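Local coordinates for protein cytosine deaminase (Klebsiella pneumoniae, PDB 4R88) that probably catalyses the hydrolytic deamination of cytosine to uracil and ammonia at a mononuclear iron centre in the barrel of an amidohydrolase fold, at residues B[52-57]-B[305-310]; B[57-62]-B[114-119]. All coordinates share one frame; numbering follows the deposited sequence.

Contact 1: residues B[52-57]-B[305-310]; sequences FVEPHI and FAQDSI. With FE2 (Fe (II) ion), chain T; 1LD (5-fluorocytosine), chain S.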
loop_
_atom_site.group_PDB
_atom_site.type_symbol
_atom_site.label_atom_id
_atom_site.label_comp_id
_atom_site.label_asym_id
_atom_site.label_seq_id
_atom_site.Cartn_x
_atom_site.Cartn_y
_atom_site.Cartn_z
ATOM N N PHE B 52 8.262 4.792 -16.216
ATOM C CA PHE B 52 8.206 5.239 -14.832
ATOM C C PHE B 52 9.531 5.883 -14.437
ATOM O O PHE B 52 10.589 5.548 -14.975
ATOM C CB PHE B 52 7.892 4.073 -13.902
ATOM C CG PHE B 52 6.475 3.570 -14.029
ATOM C CD1 PHE B 52 6.216 2.238 -14.248
ATOM C CD2 PHE B 52 5.411 4.448 -13.943
ATOM C CE1 PHE B 52 4.911 1.784 -14.370
ATOM C CE2 PHE B 52 4.118 4.004 -14.067
ATOM C CZ PHE B 52 3.869 2.667 -14.278
ATOM N N VAL B 53 9.457 6.802 -13.486
ATOM C CA VAL B 53 10.623 7.509 -12.991
ATOM C C VAL B 53 10.737 7.231 -11.501
ATOM O O VAL B 53 9.730 7.230 -10.789
ATOM C CB VAL B 53 10.460 9.020 -13.186
ATOM C CG1 VAL B 53 11.686 9.770 -12.674
ATOM C CG2 VAL B 53 10.201 9.343 -14.649
ATOM N N GLU B 54 11.954 6.968 -11.038
ATOM C CA GLU B 54 12.244 6.880 -9.605
ATOM C C GLU B 54 13.149 8.069 -9.228
ATOM O O GLU B 54 14.368 7.996 -9.341
ATOM C CB GLU B 54 12.905 5.541 -9.287
ATOM C CG GLU B 54 13.372 5.421 -7.841
ATOM C CD GLU B 54 12.312 5.921 -6.880
ATOM O OE1 GLU B 54 11.343 5.174 -6.607
ATOM O OE2 GLU B 54 12.432 7.076 -6.425
ATOM N N PRO B 55 12.539 9.186 -8.800
ATOM C CA PRO B 55 13.258 10.458 -8.677
ATOM C C PRO B 55 14.034 10.598 -7.368
ATOM O O PRO B 55 14.713 11.610 -7.163
ATOM C CB PRO B 55 12.129 11.485 -8.727
ATOM C CG PRO B 55 10.971 10.751 -8.084
ATOM C CD PRO B 55 11.088 9.340 -8.571
ATOM N N HIS B 56 13.926 9.604 -6.491
ATOM C CA HIS B 56 14.605 9.672 -5.205
ATOM C C HIS B 56 14.812 8.286 -4.623
ATOM O O HIS B 56 13.886 7.693 -4.075
ATOM C CB HIS B 56 13.778 10.518 -4.237
ATOM C CG HIS B 56 14.462 10.786 -2.939
ATOM N ND1 HIS B 56 14.708 12.064 -2.480
ATOM C CD2 HIS B 56 14.946 9.946 -1.996
ATOM C CE1 HIS B 56 15.313 11.996 -1.310
ATOM N NE2 HIS B 56 15.470 10.724 -0.997
ATOM N N ILE B 57 16.032 7.775 -4.729
ATOM C CA ILE B 57 16.380 6.492 -4.132
ATOM C C ILE B 57 17.836 6.518 -3.623
ATOM O O ILE B 57 18.635 7.308 -4.089
ATOM C CB ILE B 57 16.144 5.343 -5.124
ATOM C CG1 ILE B 57 16.122 3.995 -4.405
ATOM C CG2 ILE B 57 17.196 5.372 -6.264
ATOM C CD1 ILE B 57 15.538 2.871 -5.255
ATOM N N PHE B 305 5.946 11.253 -6.412
ATOM C CA PHE B 305 6.229 10.240 -5.401
ATOM C C PHE B 305 7.495 9.458 -5.757
ATOM O O PHE B 305 7.861 9.350 -6.933
ATOM C CB PHE B 305 5.060 9.253 -5.266
ATOM C CG PHE B 305 3.792 9.851 -4.711
ATOM C CD1 PHE B 305 3.773 10.467 -3.463
ATOM C CD2 PHE B 305 2.606 9.751 -5.420
ATOM C CE1 PHE B 305 2.581 10.986 -2.943
ATOM C CE2 PHE B 305 1.409 10.280 -4.914
ATOM C CZ PHE B 305 1.399 10.894 -3.675
ATOM N N ALA B 306 8.134 8.893 -4.739
ATOM C CA ALA B 306 9.359 8.118 -4.915
ATOM C C ALA B 306 9.420 6.986 -3.889
ATOM O O ALA B 306 8.774 7.061 -2.854
ATOM C CB ALA B 306 10.566 9.024 -4.768
ATOM N N GLN B 307 10.211 5.950 -4.165
ATOM C CA GLN B 307 10.370 4.822 -3.229
ATOM C C GLN B 307 11.341 5.077 -2.078
ATOM O O GLN B 307 11.207 4.481 -1.004
ATOM C CB GLN B 307 10.820 3.567 -3.982
ATOM C CG GLN B 307 9.757 3.044 -4.921
ATOM C CD GLN B 307 10.306 2.105 -5.974
ATOM O OE1 GLN B 307 10.341 0.891 -5.772
ATOM N NE2 GLN B 307 10.727 2.662 -7.111
ATOM N N ASP B 308 12.340 5.922 -2.325
ATOM C CA ASP B 308 13.370 6.272 -1.322
ATOM C C ASP B 308 14.357 5.141 -0.977
ATOM O O ASP B 308 15.568 5.283 -1.160
ATOM C CB ASP B 308 12.720 6.834 -0.038
ATOM C CG ASP B 308 13.683 7.680 0.786
ATOM O OD1 ASP B 308 13.282 8.217 1.837
ATOM O OD2 ASP B 308 14.848 7.812 0.380
ATOM N N SER B 309 13.842 4.026 -0.469
ATOM C CA SER B 309 14.692 2.949 0.029
ATOM C C SER B 309 14.234 1.585 -0.454
ATOM O O SER B 309 13.041 1.325 -0.547
ATOM C CB SER B 309 14.666 2.917 1.561
ATOM O OG SER B 309 15.212 4.091 2.138
ATOM N N ILE B 310 15.185 0.699 -0.719
ATOM C CA ILE B 310 14.860 -0.714 -0.907
ATOM C C ILE B 310 15.766 -1.560 -0.006
ATOM O O ILE B 310 16.976 -1.643 -0.231
ATOM C CB ILE B 310 14.975 -1.114 -2.402
ATOM C CG1 ILE B 310 13.846 -0.440 -3.195
ATOM C CG2 ILE B 310 14.940 -2.630 -2.559
ATOM C CD1 ILE B 310 13.975 -0.554 -4.731
HETATM FE FE FE2 T . 16.007 10.012 1.082
HETATM N N1 1LD S . 18.811 9.141 4.627
HETATM C C6 1LD S . 18.338 7.996 4.099
HETATM C C2 1LD S . 17.956 10.070 5.083
HETATM O O2 1LD S . 18.450 11.241 5.614
HETATM N N3 1LD S . 16.624 9.903 5.039
HETATM C C4 1LD S . 16.107 8.774 4.526
HETATM N N4 1LD S . 14.685 8.606 4.495
HETATM C C5 1LD S . 16.962 7.775 4.034
HETATM F F 1LD S . 16.480 6.645 3.511
HETATM O O HOH W 1 7.869 9.120 -9.575
#
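Glu54 reaches out from strand 52-57 to receive the backbone and side chain of Gln307 in the loop that follows strand 303-305. Its CB leads to a CG set opposite the backbone N (chi1 174°), and a bend at chi2 turns the carboxylate to the loop. Glu54 CG passes 3.9 Å from Gln307 NE2. Beyond CD, Glu54 OE1 accepts two bonds from one residue: Gln307 N meets it on the syn side at 2.8 Å, and Gln307 NE2 takes its anti lone pair at 2.6 Å, the amide plane turned 42° from the carboxylate. OE2 curls back to its own strand and takes the N-H of His56 on its anti lone pair, while Ala306 CB packs against it. Both oxygens of this buried carboxylate are thus engaged, which fixes its rotation; the three N-H donors probably offset the nearby carbonyl oxygen of His56. Ala306 CB also lies 3.6 Å from His56 CB and touches the Pro55 ring. Next along the chains, Asp308 N donates to His56 O at 2.9 Å. At the C-terminal end of the strand, the side chains of His56 and Asp308 run side by side in the same direction, ring and carboxylate perpendicular, with OD2 at the ring edge. His56 NE2 (2.3 Å) and Asp308 OD2 (2.6 Å) both bind the iron(II) ion, whose other protein ligands are His58 and His209. The other carboxylate oxygen, Asp308 OD1, lies 3.0 Å from N4 of 5-fluorocytosine, the amino group that deamination would remove. A His-X-His pair ending the first barrel strand, sharing its metal with an aspartate just after the last strand, is the metal-site signature of the amidohydrolase TIM barrel.

Contact 2: residues B[57-62]-B[114-119]; sequences IHLDAT and VRTHVD. With FE2 (Fe (II) ion), chain T; 1LD (5-fluorocytosine), chain S.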
loop_
_atom_site.group_PDB
_atom_site.type_symbol
_atom_site.label_atom_id
_atom_site.label_comp_id
_atom_site.label_asym_id
_atom_site.label_seq_id
_atom_site.Cartn_x
_atom_site.Cartn_y
_atom_site.Cartn_z
ATOM N N ILE B 57 16.032 7.775 -4.729
ATOM C CA ILE B 57 16.380 6.492 -4.132
ATOM C C ILE B 57 17.836 6.518 -3.623
ATOM O O ILE B 57 18.635 7.308 -4.089
ATOM C CB ILE B 57 16.144 5.343 -5.124
ATOM C CG1 ILE B 57 16.122 3.995 -4.405
ATOM C CG2 ILE B 57 17.196 5.372 -6.264
ATOM C CD1 ILE B 57 15.538 2.871 -5.255
ATOM N N HIS B 58 18.152 5.693 -2.631
ATOM C CA HIS B 58 19.513 5.621 -2.088
ATOM C C HIS B 58 20.181 4.318 -2.508
ATOM O O HIS B 58 20.200 3.364 -1.733
ATOM C CB HIS B 58 19.484 5.701 -0.558
ATOM C CG HIS B 58 19.060 7.035 -0.041
ATOM N ND1 HIS B 58 19.964 8.003 0.343
ATOM C CD2 HIS B 58 17.833 7.579 0.124
ATOM C CE1 HIS B 58 19.312 9.085 0.724
ATOM N NE2 HIS B 58 18.018 8.853 0.600
ATOM N N LEU B 59 20.711 4.275 -3.733
ATOM C CA LEU B 59 21.346 3.061 -4.263
ATOM C C LEU B 59 22.629 2.633 -3.539
ATOM O O LEU B 59 22.991 1.453 -3.574
ATOM C CB LEU B 59 21.654 3.193 -5.759
ATOM C CG LEU B 59 20.482 3.217 -6.731
ATOM C CD1 LEU B 59 21.020 3.245 -8.168
ATOM C CD2 LEU B 59 19.570 2.023 -6.491
ATOM N N ASP B 60 23.339 3.574 -2.920
ATOM C CA ASP B 60 24.542 3.195 -2.181
ATOM C C ASP B 60 24.203 2.358 -0.956
ATOM O O ASP B 60 24.978 1.484 -0.565
ATOM C CB ASP B 60 25.431 4.403 -1.837
ATOM C CG ASP B 60 24.755 5.402 -0.921
ATOM O OD1 ASP B 60 25.481 6.183 -0.270
ATOM O OD2 ASP B 60 23.508 5.422 -0.859
ATOM N N ALA B 61 23.011 2.586 -0.404
ATOM C CA ALA B 61 22.557 1.889 0.796
ATOM C C ALA B 61 21.628 0.704 0.510
ATOM O O ALA B 61 21.263 -0.016 1.429
ATOM C CB ALA B 61 21.856 2.873 1.735
ATOM N N THR B 62 21.231 0.506 -0.745
ATOM C CA THR B 62 20.237 -0.527 -1.051
ATOM C C THR B 62 20.731 -1.935 -0.694
ATOM O O THR B 62 21.916 -2.237 -0.824
ATOM C CB THR B 62 19.770 -0.475 -2.538
ATOM O OG1 THR B 62 18.606 -1.300 -2.711
ATOM C CG2 THR B 62 20.867 -0.954 -3.472
ATOM N N VAL B 114 16.270 7.238 -13.171
ATOM C CA VAL B 114 16.502 7.138 -11.739
ATOM C C VAL B 114 17.375 8.290 -11.250
ATOM O O VAL B 114 18.391 8.613 -11.869
ATOM C CB VAL B 114 17.236 5.827 -11.400
ATOM C CG1 VAL B 114 17.423 5.702 -9.878
ATOM C CG2 VAL B 114 16.487 4.612 -11.977
ATOM N N ARG B 115 16.988 8.904 -10.139
ATOM C CA ARG B 115 17.881 9.824 -9.445
ATOM C C ARG B 115 18.275 9.198 -8.108
ATOM O O ARG B 115 17.414 8.937 -7.277
ATOM C CB ARG B 115 17.219 11.187 -9.222
ATOM C CG ARG B 115 18.015 12.098 -8.285
ATOM C CD ARG B 115 17.353 13.469 -8.109
ATOM N NE ARG B 115 17.495 14.291 -9.306
ATOM C CZ ARG B 115 16.977 15.505 -9.447
ATOM N NH1 ARG B 115 16.246 16.038 -8.467
ATOM N NH2 ARG B 115 17.186 16.183 -10.575
ATOM N N THR B 116 19.574 8.936 -7.920
ATOM C CA THR B 116 20.062 8.347 -6.684
ATOM C C THR B 116 20.837 9.346 -5.846
ATOM O O THR B 116 21.648 10.112 -6.353
ATOM C CB THR B 116 20.933 7.073 -6.915
ATOM O OG1 THR B 116 21.206 6.456 -5.646
ATOM C CG2 THR B 116 22.277 7.403 -7.630
ATOM N N HIS B 117 20.566 9.355 -4.549
ATOM C CA HIS B 117 21.434 10.072 -3.623
ATOM C C HIS B 117 22.566 9.136 -3.258
ATOM O O HIS B 117 22.395 7.913 -3.241
ATOM C CB HIS B 117 20.629 10.527 -2.403
ATOM C CG HIS B 117 19.550 11.507 -2.748
ATOM N ND1 HIS B 117 19.665 12.859 -2.499
ATOM C CD2 HIS B 117 18.358 11.339 -3.368
ATOM C CE1 HIS B 117 18.585 13.480 -2.944
ATOM N NE2 HIS B 117 17.777 12.583 -3.478
ATOM N N VAL B 118 23.752 9.698 -3.063
ATOM C CA VAL B 118 24.894 8.918 -2.624
ATOM C C VAL B 118 25.550 9.672 -1.487
ATOM O O VAL B 118 25.860 10.857 -1.626
ATOM C CB VAL B 118 25.920 8.754 -3.755
ATOM C CG1 VAL B 118 27.066 7.843 -3.312
ATOM C CG2 VAL B 118 25.244 8.216 -4.990
ATOM N N ASP B 119 25.752 8.992 -0.368
ATOM C CA ASP B 119 26.321 9.625 0.812
ATOM C C ASP B 119 27.766 9.997 0.528
ATOM O O ASP B 119 28.586 9.134 0.248
ATOM C CB ASP B 119 26.209 8.688 2.029
ATOM C CG ASP B 119 26.708 9.323 3.327
ATOM O OD1 ASP B 119 26.767 8.591 4.335
ATOM O OD2 ASP B 119 27.027 10.536 3.364
HETATM FE FE FE2 T . 16.007 10.012 1.082
HETATM N N1 1LD S . 18.811 9.141 4.627
HETATM C C6 1LD S . 18.338 7.996 4.099
HETATM C C2 1LD S . 17.956 10.070 5.083
HETATM O O2 1LD S . 18.450 11.241 5.614
HETATM N N3 1LD S . 16.624 9.903 5.039
HETATM C C4 1LD S . 16.107 8.774 4.526
HETATM N N4 1LD S . 14.685 8.606 4.495
HETATM C C5 1LD S . 16.962 7.775 4.034
HETATM F F 1LD S . 16.480 6.645 3.511
HETATM O O HOH W 2 28.232 6.417 0.563
#
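Thr116 OG1 sits beside the point where the chain leaves strand 46-57, accepting the N-H of Leu59 at 2.9 Å in a nearly straight bond. The hydroxyl stands opposite its own backbone N (chi1 -172°), which also brings it near Ile57 O. This is the close-packed end of the contact. Here Ile57 pairs in parallel with strand 114-119, its N donating to Arg115 O and its O accepting from His117 N at 2.9 Å. Ile57 CG2 rests 3.6 Å from Val114 CG1, and CB and CG of Leu59 lie across Thr116 at about a right angle. Toward 119 the chains diverge and the join becomes polar. Asp60 OD1 receives Asp119 N at 2.8 Å from above the carboxylate plane, 42° out of it, and a water donates to both Asp60 OD1 and Asp119 O. The Asp119 carboxylate leads elsewhere, to Lys87, Trp83 and Thr121. On the iron side packing is looser: the His58 and His117 rings are inclined by 27° and slid apart, centroids 5.4 Å from each other, so His58 CE1 meets mainly His117 CB. His58 NE2 binds the iron(II) ion at 2.4 Å, and C6 of 5-fluorocytosine lies over one face of the ring, toward its rim. The chemistry therefore divides: backbone, hydroxyl and carboxylate bonds fix the turn on both sides of His58, while its imidazole is given to the metal and 5-fluorocytosine, consistent with the turn positioning His58 as an iron ligand.

Overall arrangement
Contacts 1 and 2 share Ile57 and have centres about 9 Å apart, together lining the iron(II) and 5-fluorocytosine site at the C-terminal ends of the barrel strands. Strand 46-57 and the turn after it lie between two partners: strand 111-119, its parallel neighbour, and the loop after strand 303-305. Along the chain the order is 52-62, then 114-119, then 305-310, so contact 2 joins successive barrel strands whereas contact 1 brings the start and end of the barrel together. The two are also bonded directly, probably through Glu54 O to Arg115 N and Thr62 OG1 to Ile310 O. Barrel closure and assembly of the metal site are thus parts of one arrangement.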